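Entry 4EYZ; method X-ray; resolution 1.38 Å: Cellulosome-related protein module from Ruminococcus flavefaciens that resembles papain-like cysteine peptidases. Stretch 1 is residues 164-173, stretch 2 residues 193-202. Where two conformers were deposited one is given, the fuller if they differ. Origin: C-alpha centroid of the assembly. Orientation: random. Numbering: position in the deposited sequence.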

# COMPACT_ATOMS: atom_id res chain seq x y z
N VAL A 164 -6.85 16.24 -7.28
CA VAL A 164 -6.78 15.82 -5.89
C VAL A 164 -5.47 15.15 -5.52
O VAL A 164 -5.02 15.26 -4.40
CB VAL A 164 -7.97 14.90 -5.46
CG1 VAL A 164 -9.31 15.52 -5.79
CG2 VAL A 164 -7.85 13.52 -6.06
N LEU A 165 -4.86 14.43 -6.46
CA LEU A 165 -3.73 13.58 -6.09
C LEU A 165 -2.44 14.32 -5.77
O LEU A 165 -2.08 15.30 -6.41
CB LEU A 165 -3.41 12.58 -7.20
CG LEU A 165 -4.30 11.34 -7.29
CD1 LEU A 165 -4.09 10.65 -8.61
CD2 LEU A 165 -4.01 10.37 -6.15
N GLN A 166 -1.76 13.85 -4.72
CA GLN A 166 -0.40 14.27 -4.40
C GLN A 166 0.47 13.04 -4.22
O GLN A 166 -0.00 12.00 -3.76
CB GLN A 166 -0.33 15.05 -3.08
CG GLN A 166 -1.15 16.30 -2.97
CD GLN A 166 -1.05 16.87 -1.57
OE1 GLN A 166 -1.85 16.54 -0.69
NE2 GLN A 166 -0.04 17.69 -1.34
N LYS A 167 1.75 13.17 -4.55
CA LYS A 167 2.74 12.13 -4.27
C LYS A 167 2.63 11.70 -2.81
O LYS A 167 2.64 12.53 -1.89
CB LYS A 167 4.15 12.64 -4.59
CG LYS A 167 5.26 11.65 -4.22
CD LYS A 167 6.66 12.25 -4.44
CE LYS A 167 6.97 12.54 -5.89
NZ LYS A 167 8.26 13.27 -5.97
N GLY A 168 2.51 10.39 -2.61
CA GLY A 168 2.35 9.82 -1.29
C GLY A 168 0.96 9.31 -0.97
O GLY A 168 0.79 8.57 -0.00
N ASP A 169 -0.04 9.73 -1.75
CA ASP A 169 -1.39 9.22 -1.58
C ASP A 169 -1.45 7.74 -1.88
O ASP A 169 -0.68 7.24 -2.71
CB ASP A 169 -2.37 9.97 -2.49
CG ASP A 169 -2.57 11.43 -2.08
OD1 ASP A 169 -2.16 11.83 -0.97
OD2 ASP A 169 -3.17 12.17 -2.89
N ILE A 170 -2.35 7.03 -1.21
CA ILE A 170 -2.54 5.62 -1.48
C ILE A 170 -3.67 5.47 -2.49
O ILE A 170 -4.69 6.13 -2.38
CB ILE A 170 -2.90 4.87 -0.17
CG1 ILE A 170 -1.85 5.13 0.92
CG2 ILE A 170 -3.18 3.39 -0.46
CD1 ILE A 170 -0.45 4.95 0.54
N ILE A 171 -3.45 4.62 -3.49
CA ILE A 171 -4.47 4.34 -4.49
C ILE A 171 -4.80 2.86 -4.47
O ILE A 171 -3.90 2.02 -4.44
CB ILE A 171 -4.01 4.72 -5.91
CG1 ILE A 171 -3.73 6.22 -6.00
CG2 ILE A 171 -5.05 4.31 -6.95
CD1 ILE A 171 -3.06 6.63 -7.29
N TRP A 172 -6.10 2.57 -4.43
CA TRP A 172 -6.60 1.21 -4.67
C TRP A 172 -7.26 1.12 -6.04
O TRP A 172 -8.13 1.93 -6.37
CB TRP A 172 -7.62 0.84 -3.61
CG TRP A 172 -7.04 0.22 -2.37
CD1 TRP A 172 -6.81 0.83 -1.17
CD2 TRP A 172 -6.65 -1.14 -2.21
NE1 TRP A 172 -6.31 -0.07 -0.27
CE2 TRP A 172 -6.18 -1.29 -0.88
CE3 TRP A 172 -6.63 -2.25 -3.06
CZ2 TRP A 172 -5.72 -2.51 -0.39
CZ3 TRP A 172 -6.16 -3.45 -2.58
CH2 TRP A 172 -5.72 -3.57 -1.26
N CYS A 173 -6.82 0.14 -6.82
CA CYS A 173 -7.54 -0.29 -8.01
C CYS A 173 -8.51 -1.38 -7.59
O CYS A 173 -8.11 -2.40 -7.03
CB CYS A 173 -6.57 -0.87 -9.05
SG CYS A 173 -5.42 0.31 -9.77
N HIS A 193 -5.89 -4.10 -6.24
CA HIS A 193 -4.46 -3.79 -6.27
C HIS A 193 -4.20 -2.43 -5.65
O HIS A 193 -4.95 -1.51 -5.84
CB HIS A 193 -3.95 -3.88 -7.71
CG HIS A 193 -2.47 -3.70 -7.86
ND1 HIS A 193 -1.57 -4.13 -6.91
CD2 HIS A 193 -1.73 -3.19 -8.86
CE1 HIS A 193 -0.34 -3.86 -7.31
NE2 HIS A 193 -0.41 -3.28 -8.50
N ILE A 194 -3.11 -2.31 -4.91
CA ILE A 194 -2.81 -1.11 -4.14
C ILE A 194 -1.41 -0.61 -4.52
O ILE A 194 -0.55 -1.40 -4.91
CB ILE A 194 -2.90 -1.38 -2.61
CG1 ILE A 194 -2.83 -0.09 -1.80
CG2 ILE A 194 -1.86 -2.40 -2.18
CD1 ILE A 194 -2.84 -0.33 -0.31
N GLY A 195 -1.21 0.70 -4.42
CA GLY A 195 0.08 1.31 -4.67
C GLY A 195 0.12 2.72 -4.12
O GLY A 195 -0.87 3.19 -3.55
N ILE A 196 1.27 3.38 -4.27
CA ILE A 196 1.51 4.69 -3.71
C ILE A 196 1.74 5.68 -4.84
O ILE A 196 2.64 5.50 -5.64
CB ILE A 196 2.74 4.66 -2.79
CG1 ILE A 196 2.52 3.68 -1.63
CG2 ILE A 196 3.09 6.08 -2.30
CD1 ILE A 196 3.81 3.22 -0.97
N TYR A 197 0.91 6.71 -4.95
CA TYR A 197 1.04 7.64 -6.06
C TYR A 197 2.37 8.35 -6.04
O TYR A 197 2.82 8.81 -4.99
CB TYR A 197 -0.09 8.67 -6.00
CG TYR A 197 -0.13 9.59 -7.20
CD1 TYR A 197 -0.41 9.10 -8.46
CD2 TYR A 197 0.08 10.95 -7.06
CE1 TYR A 197 -0.45 9.94 -9.56
CE2 TYR A 197 0.03 11.80 -8.15
CZ TYR A 197 -0.22 11.29 -9.40
OH TYR A 197 -0.26 12.15 -10.48
N THR A 198 2.99 8.46 -7.22
CA THR A 198 4.30 9.10 -7.33
C THR A 198 4.32 10.21 -8.37
O THR A 198 5.38 10.77 -8.65
CB THR A 198 5.41 8.08 -7.67
OG1 THR A 198 5.01 7.28 -8.78
CG2 THR A 198 5.68 7.16 -6.53
N GLY A 199 3.16 10.54 -8.93
CA GLY A 199 3.10 11.53 -9.99
C GLY A 199 2.99 12.95 -9.49
O GLY A 199 3.16 13.24 -8.31
N ASN A 200 2.68 13.84 -10.43
CA ASN A 200 2.70 15.28 -10.19
C ASN A 200 1.31 15.88 -9.99
O ASN A 200 1.15 17.10 -9.90
CB ASN A 200 3.42 15.97 -11.35
CG ASN A 200 2.79 15.65 -12.69
OD1 ASN A 200 1.58 15.56 -12.80
ND2 ASN A 200 3.61 15.51 -13.73
N GLY A 201 0.31 15.01 -9.88
CA GLY A 201 -1.07 15.42 -9.73
C GLY A 201 -1.91 15.01 -10.91
O GLY A 201 -3.08 14.69 -10.78
N THR A 202 -1.31 15.02 -12.09
CA THR A 202 -2.03 14.60 -13.28
C THR A 202 -1.32 13.47 -14.02
O THR A 202 -1.94 12.75 -14.79
CB THR A 202 -2.31 15.79 -14.20
OG1 THR A 202 -3.23 15.40 -15.23
CG2 THR A 202 -1.04 16.30 -14.78
O HOH W 1 -5.50 14.19 -9.40
O HOH W 2 0.35 17.02 -6.58
O HOH W 3 2.51 15.26 -6.37

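Six backbone hydrogen bonds, all with N-H...acceptor angles of at least 152°, join the two stretches as antiparallel neighbours; the strand directions differ by 158°. Two reciprocal pairs define the register: Ile 171 N to Gly 195 O and Gly 195 N to Ile 171 O, both 3.0 Å, then Cys 173 N to His 193 O at 2.7 Å and His 193 N to Cys 173 O at 2.9 Å. The ladder runs on past the first strand into the turn, where Tyr 197 N donates to Asp 169 O (2.8 Å) and Gly 168 N to Tyr 197 O (2.9 Å, 170°).

The last two bonds involve residues of a type II turn from Gln 166 to Asp 169, closed by Asp 169 N to Gln 166 O at 3.0 Å and braced by Gln 166 N to Asp 169 OD2 at 2.9 Å. Gly 168, at phi/psi 106/-17, occupies a conformation in which a CB would jam against the preceding carbonyl; Gly 201, at 115/-34, is glycine for the same reason.

From Lys 167 back to Leu 165, waters supplement direct contacts such as Gly 201 CA to Leu 165 O (3.5 Å). Water 3 accepts from Lys 167 N and donates to Gly 199 O, each at 2.9 Å; water 1 accepts from Leu 165 N (3.0 Å) and lies 2.8 Å from Gly 201 O, one of more acceptors than it has protons for.

Packing completes the 779 Å² contact. Ile 170, Trp 172, Ile 194 and Ile 196 are buried on one sheet face, where apolar side chains suit the site. Ile 194 lies over the Trp 172 indole, its CB 3.5 Å from the six-membered ring centroid of Trp 172 and 3° off the normal. On the same sheet face, Ile 170 CG2 meets Ile 194 CD1 at 3.7 Å. Tyr 197, the residue most covered, receives Leu 165 over one ring face, with Leu 165 CD1 3.9 Å from the Tyr 197 centroid; Ile 171 CD1 meets Tyr 197 CD1 at 3.8 Å. Gly 201 N donates to Tyr 197 OH at 3.0 Å, linking the loop to the end of that side chain.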